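Local structure of peptidase M16 C-terminal domain-containing protein (Enterococcus faecalis, 3D3Y) at residues S160-Q165 / R312-V317; S255-A260 / Q413-L418; F285-L290 / E351-M356; H299-A304 / T319-K324. The protein is of unknown function but contains a domain of the M16 peptidase family, of the type classed as inactive, and may bind a metal ion. All blocks are in the same frame, centred on the assembly; numbering follows the deposited sequence.

Contact 1. Residues S160-Q165 / R312-V317. With ACT (acetate ion), chain E.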
# COMPACT_ATOMS: atom_id res chain seq x y z
N SER A 160 -0.21 -14.64 -6.22
CA SER A 160 -0.71 -15.07 -7.55
C SER A 160 -1.56 -16.32 -7.46
O SER A 160 -2.53 -16.46 -8.19
CB SER A 160 0.41 -15.34 -8.54
OG SER A 160 0.99 -14.13 -8.97
N VAL A 161 -1.18 -17.25 -6.57
CA VAL A 161 -1.91 -18.49 -6.38
C VAL A 161 -3.19 -18.18 -5.63
O VAL A 161 -4.28 -18.54 -6.10
CB VAL A 161 -1.10 -19.56 -5.62
CG1 VAL A 161 -1.93 -20.86 -5.45
CG2 VAL A 161 0.18 -19.87 -6.38
N TYR A 162 -3.06 -17.51 -4.49
CA TYR A 162 -4.26 -17.18 -3.68
C TYR A 162 -5.33 -16.46 -4.51
O TYR A 162 -6.51 -16.81 -4.46
CB TYR A 162 -3.91 -16.38 -2.39
CG TYR A 162 -5.14 -16.06 -1.55
CD1 TYR A 162 -5.65 -16.99 -0.65
CD2 TYR A 162 -5.85 -14.86 -1.73
CE1 TYR A 162 -6.80 -16.72 0.11
CE2 TYR A 162 -7.02 -14.58 -0.98
CZ TYR A 162 -7.48 -15.51 -0.06
OH TYR A 162 -8.62 -15.27 0.68
N PHE A 163 -4.90 -15.45 -5.28
CA PHE A 163 -5.80 -14.62 -6.10
C PHE A 163 -5.93 -15.07 -7.55
O PHE A 163 -6.20 -14.27 -8.45
CB PHE A 163 -5.31 -13.17 -6.08
CG PHE A 163 -5.38 -12.53 -4.72
CD1 PHE A 163 -6.62 -12.17 -4.16
CD2 PHE A 163 -4.20 -12.24 -4.00
CE1 PHE A 163 -6.71 -11.56 -2.91
CE2 PHE A 163 -4.26 -11.63 -2.73
CZ PHE A 163 -5.53 -11.29 -2.19
N ASN A 164 -5.74 -16.34 -7.78
CA ASN A 164 -5.63 -16.87 -9.13
C ASN A 164 -6.93 -16.70 -9.88
O ASN A 164 -6.94 -16.66 -11.10
CB ASN A 164 -5.23 -18.33 -9.07
CG ASN A 164 -4.63 -18.83 -10.36
OD1 ASN A 164 -4.22 -18.03 -11.22
ND2 ASN A 164 -4.56 -20.16 -10.52
N GLN A 165 -8.05 -16.56 -9.15
CA GLN A 165 -9.33 -16.38 -9.84
C GLN A 165 -9.50 -14.94 -10.37
O GLN A 165 -10.40 -14.67 -11.18
CB GLN A 165 -10.52 -16.85 -8.98
CG GLN A 165 -10.63 -16.22 -7.60
CD GLN A 165 -11.81 -16.78 -6.80
OE1 GLN A 165 -11.63 -17.58 -5.85
NE2 GLN A 165 -13.03 -16.37 -7.20
N ARG A 312 -8.26 -7.01 1.62
CA ARG A 312 -8.46 -8.13 0.70
C ARG A 312 -8.83 -9.43 1.43
O ARG A 312 -8.94 -10.47 0.79
CB ARG A 312 -7.24 -8.35 -0.23
CG ARG A 312 -6.94 -7.18 -1.15
CD ARG A 312 -5.80 -7.47 -2.12
NE ARG A 312 -4.52 -7.67 -1.47
CZ ARG A 312 -3.45 -8.16 -2.10
NH1 ARG A 312 -3.54 -8.50 -3.39
NH2 ARG A 312 -2.31 -8.30 -1.46
N GLY A 313 -9.00 -9.37 2.76
CA GLY A 313 -9.53 -10.50 3.57
C GLY A 313 -8.72 -11.80 3.60
O GLY A 313 -9.28 -12.90 3.52
N PHE A 314 -7.42 -11.66 3.78
CA PHE A 314 -6.54 -12.79 3.80
C PHE A 314 -5.34 -12.53 4.70
O PHE A 314 -5.09 -11.39 5.13
CB PHE A 314 -6.16 -13.24 2.37
CG PHE A 314 -4.98 -12.51 1.77
CD1 PHE A 314 -3.82 -13.20 1.50
CD2 PHE A 314 -5.04 -11.15 1.43
CE1 PHE A 314 -2.71 -12.56 0.92
CE2 PHE A 314 -3.93 -10.50 0.87
CZ PHE A 314 -2.77 -11.20 0.62
N MSE A 315 -4.63 -13.58 5.03
CA MSE A 315 -3.55 -13.62 6.01
C MSE A 315 -2.52 -14.54 5.39
O MSE A 315 -2.90 -15.48 4.80
CB MSE A 315 -4.10 -14.30 7.26
CG MSE A 315 -3.51 -14.00 8.57
SE MSE A 315 -2.81 -15.43 9.59
CE MSE A 315 -1.92 -16.28 8.30
N THR A 316 -1.23 -14.26 5.56
CA THR A 316 -0.17 -15.12 5.02
C THR A 316 0.84 -15.47 6.11
O THR A 316 1.01 -14.70 7.09
CB THR A 316 0.62 -14.45 3.88
OG1 THR A 316 1.35 -13.35 4.41
CG2 THR A 316 -0.29 -13.96 2.77
N VAL A 317 1.43 -16.64 5.96
CA VAL A 317 2.52 -17.06 6.76
C VAL A 317 3.64 -17.24 5.76
O VAL A 317 3.44 -17.87 4.71
CB VAL A 317 2.22 -18.41 7.49
CG1 VAL A 317 3.51 -19.03 8.11
CG2 VAL A 317 1.19 -18.20 8.60
C ACT E . 0.14 -10.05 3.23
O ACT E . 1.16 -10.80 3.20
OXT ACT E . -0.79 -10.31 4.06
CH3 ACT E . 0.04 -8.90 2.28
O HOH W 1 -9.78 -12.95 -0.08
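The Phe314 ring has Phe163 over one face and, over the opposite face, OXT of an acetate ion, probably from the crystallisation liquor. Phe163 arrives edge-on, its CZ 3.5 Å from Phe314 CE2, in a T-shaped (edge-to-face) pair with planes at 80°. One face of the Phe163 ring is covered at its centre by CD2 of the preceding Tyr162. The Arg312 guanidinium has Phe163 CE2 over one face, 3.3 Å from Arg312 NH1, and the two planes are only 16° apart. Tyr162 lies nearly parallel to Phe314 but slid so far along that the rings barely overlap; its CZ instead meets Phe314 CB at 3.6 Å. CB of Tyr162 points toward the strand, with CG anti to the backbone N (chi1 -180°).

These aromatics seat the C-terminal end of helix 150-162 against strand 314-321 of the five-stranded mixed sheet. The strand is entered through a G1 beta bulge in which Gly313 and Phe314 both face Asp309, and glycine suits the positive phi of Gly313. Rings suit this buried site because they fill it with apolar surface. Tyr162 OH and Arg312 O share water 1, at 2.7 Å and 2.8 Å from its oxygen respectively. Arg312 NE forms a salt bridge with Asp309, while NH2 and NH1 bond to Gln159 and Gln169. Beyond the rings, Thr316 OG1 donates to the acetate O at 2.8 Å.

Contact 2. Residues S255-A260 / Q413-L418. With ACT (acetate ion), chain C.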
# COMPACT_ATOMS: atom_id res chain seq x y z
N SER A 255 15.16 -22.45 0.94
CA SER A 255 13.83 -22.57 0.30
C SER A 255 12.83 -21.66 0.99
O SER A 255 13.05 -21.26 2.13
CB SER A 255 13.33 -24.01 0.34
OG SER A 255 14.20 -24.86 -0.40
N LYS A 256 11.75 -21.32 0.31
CA LYS A 256 10.68 -20.52 0.88
C LYS A 256 9.42 -21.34 0.94
O LYS A 256 9.07 -22.01 -0.03
CB LYS A 256 10.42 -19.25 0.05
CG LYS A 256 11.68 -18.43 -0.25
CD LYS A 256 12.35 -17.97 1.03
CE LYS A 256 13.56 -17.06 0.81
NZ LYS A 256 14.16 -16.69 2.16
N LEU A 257 8.74 -21.29 2.08
CA LEU A 257 7.46 -21.99 2.17
C LEU A 257 6.41 -21.04 2.74
O LEU A 257 6.49 -20.66 3.91
CB LEU A 257 7.60 -23.29 3.00
CG LEU A 257 6.30 -24.08 3.27
CD1 LEU A 257 5.64 -24.58 1.93
CD2 LEU A 257 6.57 -25.27 4.23
N ASN A 258 5.45 -20.67 1.91
CA ASN A 258 4.45 -19.67 2.29
C ASN A 258 3.02 -20.20 2.19
O ASN A 258 2.72 -21.07 1.35
CB ASN A 258 4.57 -18.41 1.39
CG ASN A 258 5.93 -17.75 1.47
OD1 ASN A 258 6.67 -17.88 2.47
ND2 ASN A 258 6.28 -17.00 0.42
N LEU A 259 2.14 -19.66 3.02
CA LEU A 259 0.75 -20.16 3.12
C LEU A 259 -0.17 -18.95 3.15
O LEU A 259 0.13 -17.96 3.82
CB LEU A 259 0.51 -20.95 4.41
CG LEU A 259 1.24 -22.27 4.70
CD1 LEU A 259 2.71 -22.03 5.11
CD2 LEU A 259 0.52 -22.94 5.82
N ALA A 260 -1.30 -19.07 2.46
CA ALA A 260 -2.30 -18.02 2.43
C ALA A 260 -3.63 -18.57 2.90
O ALA A 260 -4.12 -19.60 2.41
CB ALA A 260 -2.45 -17.47 1.02
N GLN A 413 -5.92 -21.78 2.06
CA GLN A 413 -6.34 -21.76 0.66
C GLN A 413 -5.23 -22.04 -0.35
O GLN A 413 -5.48 -22.62 -1.41
CB GLN A 413 -7.02 -20.41 0.31
CG GLN A 413 -8.43 -20.21 0.98
CD GLN A 413 -9.50 -21.12 0.41
OE1 GLN A 413 -9.68 -22.28 0.85
NE2 GLN A 413 -10.23 -20.62 -0.57
N ALA A 414 -4.01 -21.63 -0.04
CA ALA A 414 -2.93 -21.78 -1.01
C ALA A 414 -1.62 -21.97 -0.27
O ALA A 414 -1.42 -21.44 0.81
CB ALA A 414 -2.89 -20.57 -1.97
N ILE A 415 -0.73 -22.75 -0.86
CA ILE A 415 0.60 -22.95 -0.31
C ILE A 415 1.55 -22.78 -1.50
O ILE A 415 1.38 -23.43 -2.55
CB ILE A 415 0.81 -24.40 0.21
CG1 ILE A 415 -0.08 -24.69 1.42
CG2 ILE A 415 2.32 -24.67 0.51
CD1 ILE A 415 -0.19 -26.17 1.72
N PHE A 416 2.56 -21.93 -1.35
CA PHE A 416 3.56 -21.80 -2.39
C PHE A 416 4.91 -22.20 -1.82
O PHE A 416 5.31 -21.72 -0.75
CB PHE A 416 3.63 -20.37 -2.95
CG PHE A 416 4.68 -20.20 -4.02
CD1 PHE A 416 4.45 -20.64 -5.31
CD2 PHE A 416 5.94 -19.67 -3.70
CE1 PHE A 416 5.45 -20.52 -6.30
CE2 PHE A 416 6.95 -19.55 -4.67
CZ PHE A 416 6.71 -19.97 -5.97
N PHE A 417 5.58 -23.09 -2.53
CA PHE A 417 6.87 -23.63 -2.12
C PHE A 417 7.93 -23.29 -3.17
O PHE A 417 7.85 -23.72 -4.33
CB PHE A 417 6.70 -25.15 -1.93
CG PHE A 417 7.96 -25.89 -1.50
CD1 PHE A 417 8.85 -25.34 -0.58
CD2 PHE A 417 8.22 -27.16 -2.01
CE1 PHE A 417 9.99 -26.05 -0.16
CE2 PHE A 417 9.37 -27.88 -1.60
CZ PHE A 417 10.25 -27.31 -0.66
N LEU A 418 8.92 -22.49 -2.79
CA LEU A 418 10.02 -22.18 -3.69
C LEU A 418 11.16 -23.06 -3.24
O LEU A 418 11.76 -22.82 -2.19
CB LEU A 418 10.42 -20.69 -3.65
CG LEU A 418 11.46 -20.21 -4.68
CD1 LEU A 418 10.84 -20.16 -6.11
CD2 LEU A 418 11.93 -18.84 -4.32
C ACT C . 17.39 -25.91 0.78
O ACT C . 18.11 -24.96 0.41
OXT ACT C . 16.16 -25.82 0.58
CH3 ACT C . 17.99 -27.10 1.41
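Strands 255-262 and 411-421 are antiparallel neighbours in a mixed sheet, with Lys256 paired with Leu418, Asn258 with Phe416 and Ala260 with Ala414 as hydrogen-bonded pairs. In the Asn258-Phe416 pair, Asn258 N reaches Phe416 O at 2.9 Å in the straightest of these bonds (175°), and Phe416 N returns one to Asn258 O at 2.8 Å. At Ala260 the regular pairing is interrupted by a classic beta bulge: Gln413 and Ala414 both face it, and Ala260 O accepts from two successive donors, Gln413 N at 2.8 Å and Ala414 N at 3.2 Å.

The non-hydrogen-bonded pairs Leu257-Phe417 and Leu259-Ile415 put apolar side chains on one face. There Leu257 CD1, placed by chi2 (62°), meets Ile415 CG2 diagonally at 3.6 Å, the two side chains lying side by side. Leu257 CD1 also touches Phe417 CB at 4.0 Å, while the edge of the Phe417 ring brings Phe417 CD1 to 3.4 Å from Lys256 O. Branched and aromatic residues suit this buried face. On the other face small Ala260 and Ala414 sit together, and Lys256 lies beside Leu418 before its amine leads off to Gln254.

Helix 150-162 covers the face carrying Asn258, Ala260 and Phe416, helix 326-341 the face carrying Leu257, Leu259 and Phe417; strands 244-251 and 314-321 flank the pair.

Contact 3. Residues F285-L290 / E351-M356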
# COMPACT_ATOMS: atom_id res chain seq x y z
N PHE A 285 4.80 -11.25 15.82
CA PHE A 285 5.82 -10.69 16.70
C PHE A 285 6.79 -11.79 17.16
O PHE A 285 6.47 -12.97 17.03
CB PHE A 285 5.12 -10.10 17.93
CG PHE A 285 4.30 -8.87 17.65
CD1 PHE A 285 4.89 -7.72 17.09
CD2 PHE A 285 2.96 -8.81 18.02
CE1 PHE A 285 4.13 -6.55 16.88
CE2 PHE A 285 2.21 -7.65 17.80
CZ PHE A 285 2.79 -6.52 17.21
N PRO A 286 7.97 -11.41 17.71
CA PRO A 286 8.96 -12.41 18.12
C PRO A 286 8.51 -13.37 19.21
O PRO A 286 9.10 -14.45 19.34
CB PRO A 286 10.17 -11.56 18.60
CG PRO A 286 9.99 -10.21 17.97
CD PRO A 286 8.46 -10.03 17.91
N HIS A 287 7.46 -13.01 19.95
CA HIS A 287 6.93 -13.84 21.02
C HIS A 287 5.80 -14.75 20.49
O HIS A 287 5.17 -15.48 21.26
CB HIS A 287 6.43 -12.97 22.18
CG HIS A 287 5.31 -12.04 21.80
ND1 HIS A 287 5.52 -10.71 21.48
CD2 HIS A 287 3.98 -12.25 21.68
CE1 HIS A 287 4.35 -10.14 21.20
NE2 HIS A 287 3.41 -11.06 21.30
N SER A 288 5.59 -14.74 19.18
CA SER A 288 4.47 -15.44 18.57
C SER A 288 4.64 -16.94 18.63
O SER A 288 5.76 -17.44 18.77
CB SER A 288 4.29 -15.03 17.11
OG SER A 288 5.35 -15.54 16.31
N LYS A 289 3.54 -17.69 18.46
CA LYS A 289 3.66 -19.15 18.46
C LYS A 289 4.56 -19.72 17.38
O LYS A 289 5.31 -20.68 17.63
CB LYS A 289 2.26 -19.82 18.45
CG LYS A 289 1.48 -19.50 19.73
CD LYS A 289 0.18 -20.30 19.85
CE LYS A 289 -0.53 -19.95 21.18
NZ LYS A 289 0.17 -20.57 22.32
N LEU A 290 4.52 -19.16 16.17
CA LEU A 290 5.37 -19.68 15.09
C LEU A 290 6.83 -19.32 15.32
O LEU A 290 7.72 -20.17 15.09
CB LEU A 290 4.88 -19.20 13.72
CG LEU A 290 3.44 -19.56 13.29
CD1 LEU A 290 3.20 -19.05 11.90
CD2 LEU A 290 3.20 -21.09 13.35
N GLU A 351 -0.85 -10.21 26.34
CA GLU A 351 -0.45 -8.94 26.94
C GLU A 351 0.67 -8.31 26.11
O GLU A 351 0.62 -7.12 25.78
CB GLU A 351 0.03 -9.13 28.40
CG GLU A 351 -1.07 -9.45 29.45
CD GLU A 351 -0.51 -9.66 30.90
OE1 GLU A 351 0.74 -9.84 31.09
OE2 GLU A 351 -1.32 -9.62 31.86
N GLN A 352 1.69 -9.12 25.77
CA GLN A 352 2.77 -8.63 24.92
C GLN A 352 2.29 -8.21 23.53
O GLN A 352 2.74 -7.21 23.01
CB GLN A 352 3.87 -9.68 24.76
CG GLN A 352 4.83 -9.71 25.91
CD GLN A 352 6.11 -10.40 25.49
OE1 GLN A 352 6.24 -11.61 25.68
NE2 GLN A 352 7.04 -9.66 24.87
N THR A 353 1.36 -8.97 22.96
CA THR A 353 0.79 -8.61 21.65
C THR A 353 0.04 -7.27 21.73
O THR A 353 0.27 -6.40 20.89
CB THR A 353 -0.13 -9.72 21.13
OG1 THR A 353 0.65 -10.92 21.01
CG2 THR A 353 -0.77 -9.34 19.79
N LYS A 354 -0.82 -7.10 22.74
CA LYS A 354 -1.55 -5.83 22.91
C LYS A 354 -0.59 -4.62 23.10
O LYS A 354 -0.76 -3.58 22.45
CB LYS A 354 -2.58 -5.91 24.03
CG LYS A 354 -3.72 -6.94 23.78
CD LYS A 354 -4.68 -7.00 24.96
CE LYS A 354 -5.93 -7.79 24.59
NZ LYS A 354 -6.89 -7.93 25.72
N ALA A 355 0.43 -4.78 23.94
CA ALA A 355 1.43 -3.72 24.18
C ALA A 355 2.11 -3.27 22.88
O ALA A 355 2.20 -2.07 22.59
CB ALA A 355 2.49 -4.21 25.22
N MSE A 356 2.54 -4.24 22.08
CA MSE A 356 3.27 -3.93 20.85
C MSE A 356 2.35 -3.31 19.80
O MSE A 356 2.75 -2.40 19.10
CB MSE A 356 4.03 -5.16 20.31
CG MSE A 356 5.27 -5.48 21.18
SE MSE A 356 6.23 -7.03 20.56
CE MSE A 356 7.18 -6.18 19.07
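His287 is gripped on several sides by helix 347-364, and here the contact is tight. Its NE2 donates to Thr353 OG1 at 2.8 Å, almost straight (169°) and in the plane of the imidazole. The same hydroxyl also bonds to the backbone O of Glu349, so threonine suits the place as both acceptor and donor. Gln352 CB sits over the ring centre in a CH-pi contact, 3.7 Å from the His287 centroid, and together with the in-plane NE2 bond helps hold the ring's orientation. At the ring edge Met356, modelled as selenomethionine, brings SE to 3.7 Å from His287 CE1. Histidine thus offers an N-H for the threonine and a flat face for the aliphatic chain.

Met356 also serves Phe285. Its SE lies over that ring in a Met-aromatic contact, 4.2 Å from the Phe285 centroid, and Met356 CB lies over the same ring, toward its rim, 3.6 Å from Phe285 CZ. A bend at chi3 (78°) carries CE to 3.4 Å from Phe285 CD1. Flexible and polarisable, methionine can fit between two rings in this way.

The outer side is looser. Exposed Pro286 meets little more than Met356 CE, at 4.2 Å from its CD, and the amide of Gln352 runs past the imidazole without bonding to it.

Residues 285-288 form a type I turn between helix 272-284 and helix 289-295, whose N-cap is Ser288. Thr353 also packs on helix 272-284, so helix 347-364 lies against both the turn and the helix before it.

Contact 4. Residues H299-A304 / T319-K324. With EDO (1,2-ethanediol), chain G; ACT (acetate ion), chain C.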
# COMPACT_ATOMS: atom_id res chain seq x y z
N HIS A 299 13.73 -25.51 15.58
CA HIS A 299 14.77 -25.06 14.66
C HIS A 299 14.49 -25.53 13.21
O HIS A 299 15.39 -25.97 12.50
CB HIS A 299 16.19 -25.51 15.13
CG HIS A 299 16.48 -25.27 16.59
ND1 HIS A 299 16.35 -24.02 17.19
CD2 HIS A 299 16.92 -26.10 17.57
CE1 HIS A 299 16.68 -24.11 18.47
NE2 HIS A 299 17.02 -25.37 18.73
N LEU A 300 13.23 -25.46 12.76
CA LEU A 300 12.94 -25.93 11.41
C LEU A 300 12.73 -24.80 10.42
O LEU A 300 12.55 -25.05 9.22
CB LEU A 300 11.75 -26.88 11.38
CG LEU A 300 11.99 -28.31 11.89
CD1 LEU A 300 10.84 -29.13 11.38
CD2 LEU A 300 13.33 -28.90 11.43
N ALA A 301 12.76 -23.57 10.89
CA ALA A 301 12.66 -22.44 9.98
C ALA A 301 13.66 -21.39 10.39
O ALA A 301 13.90 -21.18 11.58
CB ALA A 301 11.23 -21.86 10.00
N TYR A 302 14.25 -20.73 9.40
CA TYR A 302 15.15 -19.59 9.63
C TYR A 302 14.35 -18.38 10.05
O TYR A 302 14.82 -17.54 10.81
CB TYR A 302 15.95 -19.29 8.38
CG TYR A 302 16.83 -20.43 8.01
CD1 TYR A 302 18.08 -20.59 8.63
CD2 TYR A 302 16.42 -21.40 7.09
CE1 TYR A 302 18.89 -21.65 8.33
CE2 TYR A 302 17.26 -22.49 6.77
CZ TYR A 302 18.48 -22.60 7.41
OH TYR A 302 19.34 -23.64 7.14
N TYR A 303 13.12 -18.30 9.54
CA TYR A 303 12.16 -17.30 9.98
C TYR A 303 10.78 -17.81 9.68
O TYR A 303 10.59 -18.61 8.76
CB TYR A 303 12.43 -15.95 9.29
CG TYR A 303 12.24 -15.97 7.79
CD1 TYR A 303 10.97 -15.80 7.22
CD2 TYR A 303 13.33 -16.15 6.95
CE1 TYR A 303 10.80 -15.83 5.84
CE2 TYR A 303 13.18 -16.17 5.58
CZ TYR A 303 11.94 -16.01 5.02
OH TYR A 303 11.84 -16.06 3.63
N ALA A 304 9.81 -17.36 10.47
CA ALA A 304 8.43 -17.73 10.27
C ALA A 304 7.58 -16.56 10.73
O ALA A 304 7.62 -16.23 11.90
CB ALA A 304 8.08 -18.98 11.07
N THR A 319 7.79 -18.43 5.48
CA THR A 319 8.93 -19.08 6.12
C THR A 319 10.11 -19.23 5.14
O THR A 319 9.91 -19.33 3.93
CB THR A 319 8.55 -20.48 6.71
OG1 THR A 319 8.35 -21.43 5.66
CG2 THR A 319 7.22 -20.41 7.55
N GLY A 320 11.32 -19.23 5.69
CA GLY A 320 12.53 -19.73 5.00
C GLY A 320 12.95 -21.00 5.71
O GLY A 320 13.03 -21.04 6.98
N ILE A 321 13.19 -22.05 4.93
CA ILE A 321 13.44 -23.39 5.48
C ILE A 321 14.49 -24.10 4.66
O ILE A 321 14.85 -23.62 3.58
CB ILE A 321 12.14 -24.27 5.54
CG1 ILE A 321 11.63 -24.62 4.14
CG2 ILE A 321 11.00 -23.58 6.39
CD1 ILE A 321 10.52 -25.70 4.11
N ASP A 322 15.00 -25.21 5.19
CA ASP A 322 15.64 -26.21 4.37
C ASP A 322 14.50 -27.00 3.73
O ASP A 322 13.62 -27.51 4.44
CB ASP A 322 16.53 -27.14 5.21
CG ASP A 322 17.76 -26.43 5.79
OD1 ASP A 322 18.16 -25.33 5.30
OD2 ASP A 322 18.35 -26.98 6.73
N GLY A 323 14.55 -27.13 2.40
CA GLY A 323 13.39 -27.63 1.61
C GLY A 323 12.96 -29.02 2.06
O GLY A 323 11.79 -29.35 1.97
N LYS A 324 13.90 -29.82 2.56
CA LYS A 324 13.62 -31.19 3.06
C LYS A 324 12.59 -31.24 4.21
O LYS A 324 11.96 -32.28 4.43
CB LYS A 324 14.91 -31.94 3.43
CG LYS A 324 15.52 -31.56 4.78
CD LYS A 324 16.70 -32.47 5.22
CE LYS A 324 16.25 -33.86 5.76
NZ LYS A 324 17.43 -34.81 6.08
C1 EDO G . 16.84 -24.66 9.93
O1 EDO G . 16.66 -25.95 9.33
C2 EDO G . 18.21 -24.67 10.58
O2 EDO G . 18.38 -23.53 11.44
C ACT C . 17.39 -25.91 0.78
O ACT C . 18.11 -24.96 0.41
OXT ACT C . 16.16 -25.82 0.58
CH3 ACT C . 17.99 -27.10 1.41
O HOH W 2 14.47 -26.06 7.85
O HOH W 3 9.54 -16.60 2.72
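Gly320 O accepts the shortest backbone bond here, from Tyr302 N at 2.7 Å, and also receives a CA-H...O contact from Ala301 CA at 3.3 Å. Tyr302 turns its ring edge toward the opposite backbone, and its OH donates to Asp322 OD1 at 2.8 Å. The hydroxyl meets the syn side of that oxygen but lies 30° out of the carboxylate plane. Over the Tyr302 face sits C1 of an ethanediol, which is probably, like the acetate accepting from Gly323 N, a leftover of crystallisation.

The residues belong to the open end of the beta hairpin formed by strands 303-309 and 314-321. Here Gly320 N donates to Tyr303 O at 3.2 Å, a longer, looser bond, and the non-hydrogen-bonded pair Ala304-Thr319 follows, their CB and CG2 in touch.

Tyr303 has CG between its backbone N and carbonyl carbon (chi1 64°), and its ring lies across the opposite strand. Gly320 N sits over the ring centre and Gly320 CA makes a CH-pi contact, 4.0 Å from the Tyr303 centroid. Glycine suits this spot, since without a side chain its backbone can lie directly against the ring face. The tyrosine hydroxyl bonds to Lys256 NZ on the neighbouring strand. Beyond the strand ends, water 2 bridges the segments, donating to Leu300 O at 2.6 Å and accepting from Asp322 N at 2.8 Å. Ile321 CG2 packs against Ala301 CB, while helix 326-341 covers Leu300 and Ile321.

In the fold
From the N terminus, contact 1 opens first: residues 160-165, at the end of helix 150-162, wait until 312-317 to close a long loop. Contact 2 starts inside that loop and closes near the C terminus, at 413-418, so the two cross. Contact 3 begins at 285-290 and closes at 351-356, within the span of contact 2; contact 4, the short hairpin closure of 299-304 with 319-324, lies within that of contact 3. Both also cross contact 1. Contacts 1, 2 and 4 meet on one sheet, where Val317 O and Leu259 N, and Leu257 O and Thr319 OG1, probably bond. Leu290 packs on Val317 and Ala304, joining the turn and helix of contact 3 to that sheet.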